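Local coordinates for protein SAR-endolysin (Enterobacteria phage P1, PDB 1XJU) that cleaves host peptidoglycan as a muramidase after release from the inner membrane, contributing to lysis of the infected bacterium, at residues H67-M81 / I109-C122. Sequence-based numbering, arbitrary orientation.
Sequences HFRGKDMPDNAFSAM and IHKWAQKGEWVNMC. With SO4 (sulfate ion), chain D.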
# COMPACT_ATOMS: atom_id res chain seq x y z
N HIS A 67 -11.11 2.89 6.44
CA HIS A 67 -10.80 4.20 5.94
C HIS A 67 -10.99 4.41 4.44
O HIS A 67 -10.83 5.52 3.96
CB HIS A 67 -9.41 4.63 6.38
CG HIS A 67 -9.25 4.61 7.84
ND1 HIS A 67 -10.03 5.37 8.69
CD2 HIS A 67 -8.41 3.90 8.62
CE1 HIS A 67 -9.69 5.10 9.93
NE2 HIS A 67 -8.72 4.21 9.92
N PHE A 68 -11.29 3.33 3.70
CA PHE A 68 -11.42 3.37 2.25
C PHE A 68 -12.69 2.69 1.76
O PHE A 68 -12.81 2.37 0.58
CB PHE A 68 -10.16 2.78 1.57
CG PHE A 68 -8.93 3.58 1.82
CD1 PHE A 68 -8.49 4.49 0.93
CD2 PHE A 68 -8.22 3.44 2.98
CE1 PHE A 68 -7.37 5.24 1.16
CE2 PHE A 68 -7.10 4.21 3.25
CZ PHE A 68 -6.66 5.13 2.34
N ARG A 69 -13.65 2.45 2.66
CA ARG A 69 -14.93 1.82 2.24
C ARG A 69 -14.73 0.43 1.66
O ARG A 69 -15.45 0.00 0.77
CB ARG A 69 -15.78 2.73 1.34
CG ARG A 69 -16.39 3.90 2.11
CD ARG A 69 -17.26 4.75 1.19
NE ARG A 69 -18.34 3.92 0.66
CZ ARG A 69 -19.08 4.18 -0.40
NH1 ARG A 69 -18.91 5.31 -1.04
NH2 ARG A 69 -19.97 3.30 -0.80
N GLY A 70 -13.74 -0.30 2.19
CA GLY A 70 -13.39 -1.59 1.66
C GLY A 70 -14.54 -2.55 1.50
O GLY A 70 -14.58 -3.30 0.57
N LYS A 71 -15.47 -2.55 2.45
CA LYS A 71 -16.57 -3.52 2.40
C LYS A 71 -17.47 -3.31 1.17
O LYS A 71 -18.18 -4.23 0.78
CB LYS A 71 -17.38 -3.46 3.70
CG LYS A 71 -16.55 -3.98 4.87
CD LYS A 71 -17.27 -3.88 6.15
CE LYS A 71 -16.31 -3.25 7.17
NZ LYS A 71 -16.36 -1.77 7.26
N ASP A 72 -17.43 -2.12 0.62
CA ASP A 72 -18.20 -1.78 -0.57
C ASP A 72 -17.50 -2.02 -1.89
O ASP A 72 -18.12 -1.93 -2.95
CB ASP A 72 -18.66 -0.34 -0.52
CG ASP A 72 -19.52 -0.02 0.64
OD1 ASP A 72 -20.28 -0.92 1.08
OD2 ASP A 72 -19.42 1.15 1.14
N MET A 73 -16.20 -2.32 -1.84
CA MET A 73 -15.42 -2.57 -3.06
C MET A 73 -15.65 -3.95 -3.57
O MET A 73 -15.87 -4.85 -2.77
CB MET A 73 -13.90 -2.48 -2.72
CG MET A 73 -13.44 -1.14 -2.35
SD MET A 73 -11.65 -1.20 -2.12
CE MET A 73 -11.44 0.41 -1.30
N PRO A 74 -15.47 -4.18 -4.88
CA PRO A 74 -15.29 -5.53 -5.38
C PRO A 74 -13.98 -6.12 -4.90
O PRO A 74 -13.08 -5.37 -4.47
CB PRO A 74 -15.25 -5.36 -6.89
CG PRO A 74 -15.56 -3.96 -7.15
CD PRO A 74 -15.39 -3.16 -5.93
N ASP A 75 -13.87 -7.43 -4.96
CA ASP A 75 -12.67 -8.11 -4.47
C ASP A 75 -11.40 -7.66 -5.14
O ASP A 75 -10.38 -7.57 -4.44
CB ASP A 75 -12.80 -9.62 -4.67
CG ASP A 75 -13.63 -10.32 -3.60
OD1 ASP A 75 -14.11 -9.75 -2.61
OD2 ASP A 75 -13.82 -11.55 -3.71
N ASN A 76 -11.37 -7.39 -6.44
CA ASN A 76 -10.11 -7.02 -7.04
C ASN A 76 -9.61 -5.67 -6.53
O ASN A 76 -8.42 -5.58 -6.13
CB ASN A 76 -10.25 -6.99 -8.56
CG ASN A 76 -10.38 -8.35 -9.19
OD1 ASN A 76 -10.00 -9.37 -8.57
ND2 ASN A 76 -10.93 -8.40 -10.40
N ALA A 77 -10.47 -4.67 -6.47
CA ALA A 77 -10.06 -3.39 -5.93
C ALA A 77 -9.65 -3.53 -4.47
O ALA A 77 -8.64 -2.95 -4.00
CB ALA A 77 -11.14 -2.36 -6.09
N PHE A 78 -10.43 -4.26 -3.69
CA PHE A 78 -10.12 -4.46 -2.29
C PHE A 78 -8.74 -5.07 -2.14
O PHE A 78 -7.96 -4.67 -1.23
CB PHE A 78 -11.15 -5.36 -1.63
CG PHE A 78 -10.83 -5.66 -0.20
CD1 PHE A 78 -11.16 -4.75 0.79
CD2 PHE A 78 -10.09 -6.78 0.14
CE1 PHE A 78 -10.78 -5.00 2.09
CE2 PHE A 78 -9.70 -6.97 1.43
CZ PHE A 78 -10.05 -6.10 2.38
N SER A 79 -8.46 -6.05 -2.93
CA SER A 79 -7.21 -6.82 -2.83
C SER A 79 -6.03 -5.98 -3.28
O SER A 79 -4.97 -6.00 -2.63
CB SER A 79 -7.34 -8.07 -3.68
OG SER A 79 -8.35 -8.93 -3.17
N ALA A 80 -6.20 -5.18 -4.35
CA ALA A 80 -5.16 -4.25 -4.76
C ALA A 80 -4.89 -3.22 -3.70
O ALA A 80 -3.71 -2.89 -3.41
CB ALA A 80 -5.55 -3.61 -6.06
N MET A 81 -5.94 -2.68 -3.10
CA MET A 81 -5.77 -1.65 -2.08
C MET A 81 -5.12 -2.22 -0.82
O MET A 81 -4.31 -1.56 -0.16
CB MET A 81 -7.14 -1.02 -1.75
CG MET A 81 -7.66 -0.14 -2.89
SD MET A 81 -6.63 1.33 -3.22
CE MET A 81 -6.93 2.30 -1.71
N ILE A 109 -6.51 9.36 -3.64
CA ILE A 109 -7.00 7.99 -3.58
C ILE A 109 -8.03 7.82 -2.49
O ILE A 109 -9.04 7.13 -2.68
CB ILE A 109 -5.82 7.01 -3.46
CG1 ILE A 109 -6.23 5.61 -3.85
CG2 ILE A 109 -5.14 7.04 -2.08
CD1 ILE A 109 -5.09 4.65 -4.03
N HIS A 110 -7.82 8.46 -1.34
CA HIS A 110 -8.79 8.41 -0.28
C HIS A 110 -10.10 9.15 -0.63
O HIS A 110 -11.19 8.65 -0.32
CB HIS A 110 -8.17 8.97 1.02
CG HIS A 110 -9.07 8.90 2.22
ND1 HIS A 110 -9.92 9.93 2.59
CD2 HIS A 110 -9.23 7.93 3.16
CE1 HIS A 110 -10.53 9.57 3.72
NE2 HIS A 110 -10.20 8.35 4.05
N LYS A 111 -9.97 10.29 -1.25
CA LYS A 111 -11.14 11.04 -1.69
C LYS A 111 -12.04 10.17 -2.57
O LYS A 111 -13.25 10.13 -2.38
CB LYS A 111 -10.71 12.28 -2.45
CG LYS A 111 -10.24 13.37 -1.54
CD LYS A 111 -9.99 14.64 -2.29
CE LYS A 111 -9.40 15.72 -1.41
NZ LYS A 111 -10.30 16.19 -0.37
N TRP A 112 -11.44 9.52 -3.56
CA TRP A 112 -12.23 8.71 -4.46
C TRP A 112 -12.79 7.48 -3.81
O TRP A 112 -13.93 7.09 -4.08
CB TRP A 112 -11.44 8.38 -5.72
CG TRP A 112 -11.17 9.55 -6.60
CD1 TRP A 112 -9.97 9.98 -7.00
CD2 TRP A 112 -12.13 10.41 -7.22
NE1 TRP A 112 -10.11 11.06 -7.86
CE2 TRP A 112 -11.43 11.32 -8.02
CE3 TRP A 112 -13.52 10.46 -7.24
CZ2 TRP A 112 -12.07 12.33 -8.74
CZ3 TRP A 112 -14.16 11.46 -8.01
CH2 TRP A 112 -13.42 12.34 -8.74
N ALA A 113 -12.02 6.84 -2.93
CA ALA A 113 -12.55 5.67 -2.21
C ALA A 113 -13.78 6.07 -1.38
O ALA A 113 -14.76 5.33 -1.35
CB ALA A 113 -11.47 5.13 -1.28
N GLN A 114 -13.74 7.23 -0.74
CA GLN A 114 -14.86 7.65 0.07
C GLN A 114 -16.12 7.92 -0.75
O GLN A 114 -17.22 7.86 -0.21
CB GLN A 114 -14.49 8.84 0.90
CG GLN A 114 -13.51 8.52 2.02
CD GLN A 114 -14.14 7.70 3.09
OE1 GLN A 114 -15.30 7.92 3.41
NE2 GLN A 114 -13.41 6.75 3.65
N LYS A 115 -15.95 8.19 -2.04
CA LYS A 115 -17.06 8.36 -2.95
C LYS A 115 -17.44 7.07 -3.65
O LYS A 115 -18.33 7.12 -4.52
CB LYS A 115 -16.72 9.46 -3.95
CG LYS A 115 -16.59 10.86 -3.33
CD LYS A 115 -15.98 11.85 -4.31
CE LYS A 115 -15.79 13.25 -3.78
NZ LYS A 115 -15.26 14.18 -4.84
N GLY A 116 -16.78 5.94 -3.39
CA GLY A 116 -17.11 4.68 -4.07
C GLY A 116 -16.73 4.69 -5.53
O GLY A 116 -17.23 3.87 -6.31
N GLU A 117 -15.83 5.59 -5.91
CA GLU A 117 -15.40 5.76 -7.29
C GLU A 117 -14.17 4.92 -7.54
O GLU A 117 -13.04 5.43 -7.53
CB GLU A 117 -15.15 7.23 -7.57
CG GLU A 117 -16.41 8.09 -7.51
CD GLU A 117 -17.32 7.88 -8.69
OE1 GLU A 117 -16.92 7.23 -9.70
OE2 GLU A 117 -18.43 8.39 -8.58
N TRP A 118 -14.38 3.64 -7.69
CA TRP A 118 -13.27 2.72 -7.61
C TRP A 118 -12.31 2.88 -8.79
O TRP A 118 -11.09 2.75 -8.60
CB TRP A 118 -13.74 1.29 -7.50
CG TRP A 118 -14.79 1.07 -6.49
CD1 TRP A 118 -15.97 0.40 -6.74
CD2 TRP A 118 -14.83 1.43 -5.09
NE1 TRP A 118 -16.72 0.36 -5.61
CE2 TRP A 118 -16.05 0.97 -4.58
CE3 TRP A 118 -13.98 2.11 -4.22
CZ2 TRP A 118 -16.43 1.18 -3.25
CZ3 TRP A 118 -14.37 2.30 -2.92
CH2 TRP A 118 -15.56 1.81 -2.42
N VAL A 119 -12.80 3.12 -10.00
CA VAL A 119 -11.89 3.36 -11.10
C VAL A 119 -10.94 4.53 -10.81
O VAL A 119 -9.73 4.41 -10.97
CB VAL A 119 -12.64 3.57 -12.45
CG1 VAL A 119 -11.69 4.09 -13.50
CG2 VAL A 119 -13.27 2.28 -12.86
N ASN A 120 -11.50 5.63 -10.36
CA ASN A 120 -10.66 6.77 -10.10
C ASN A 120 -9.66 6.47 -8.96
O ASN A 120 -8.48 6.90 -9.00
CB ASN A 120 -11.48 8.01 -9.72
CG ASN A 120 -12.37 8.49 -10.84
OD1 ASN A 120 -12.10 8.20 -12.03
ND2 ASN A 120 -13.36 9.35 -10.50
N MET A 121 -10.13 5.79 -7.94
CA MET A 121 -9.28 5.33 -6.83
C MET A 121 -8.11 4.50 -7.38
O MET A 121 -6.92 4.77 -7.10
CB MET A 121 -10.12 4.57 -5.84
CG MET A 121 -9.31 4.02 -4.66
SD MET A 121 -10.25 2.78 -3.72
CE MET A 121 -10.24 1.38 -4.88
N CYS A 122 -8.41 3.47 -8.14
CA CYS A 122 -7.41 2.60 -8.73
C CYS A 122 -6.39 3.38 -9.52
O CYS A 122 -5.15 3.08 -9.48
CB CYS A 122 -8.07 1.59 -9.69
SG CYS A 122 -9.24 0.40 -8.96
S SO4 D . -8.04 18.68 1.16
O1 SO4 D . -8.05 19.91 1.89
O2 SO4 D . -7.59 17.59 2.03
O3 SO4 D . -7.20 18.82 -0.02
O4 SO4 D . -9.39 18.52 0.64
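Helix 75-81 and helix 118-122 run nearly parallel, their axes 11.0 Å apart and inclined by 27°, while H67-R69 lies against helix 109-114. The contact belongs to the helical part of the phage lysozyme fold (glycosyl hydrolase family 24). It joins the linker after helix 46-67 to the turn between two helices, where G116 closes a Schellman motif. W118 has the largest share. M73 CG sits over its six-membered ring, 3.6 Å from the centroid, a CH-pi contact, and P74 CD covers the five-membered ring on the same face. G116 O lies over the opposite face. Beyond CG the M73 chain is extended. SD lies above the ring at a distance, a Met-aromatic contact, and CE touches M121 SD at 3.6 Å. M121 runs on between A77 and M81: its CE meets M81 CG at 3.6 Å. M81, bent at chi2 and chi3, meets I109 tip to tip, SD to CD1 3.7 Å. C122, beside A77, is disulfide-bonded to C150 on helix 137-151.

At the other end H110 turns its ring edge to the face of F68 at about a right angle. H110 swings CG opposite its own N (chi1 -176°), which brings the ring over F68; its ND1 is hydrogen-bonded to E106 OE2. Q114 NE2 donates to H67 O from above the carbonyl plane. The R69 guanidinium ties the two turns together. NE and NH2 both grip D72 OD2, a side-on salt bridge that should hold the group's rotation. NH1 then donates to Q114 O at 3.2 Å. The N-H...O angle is 162°.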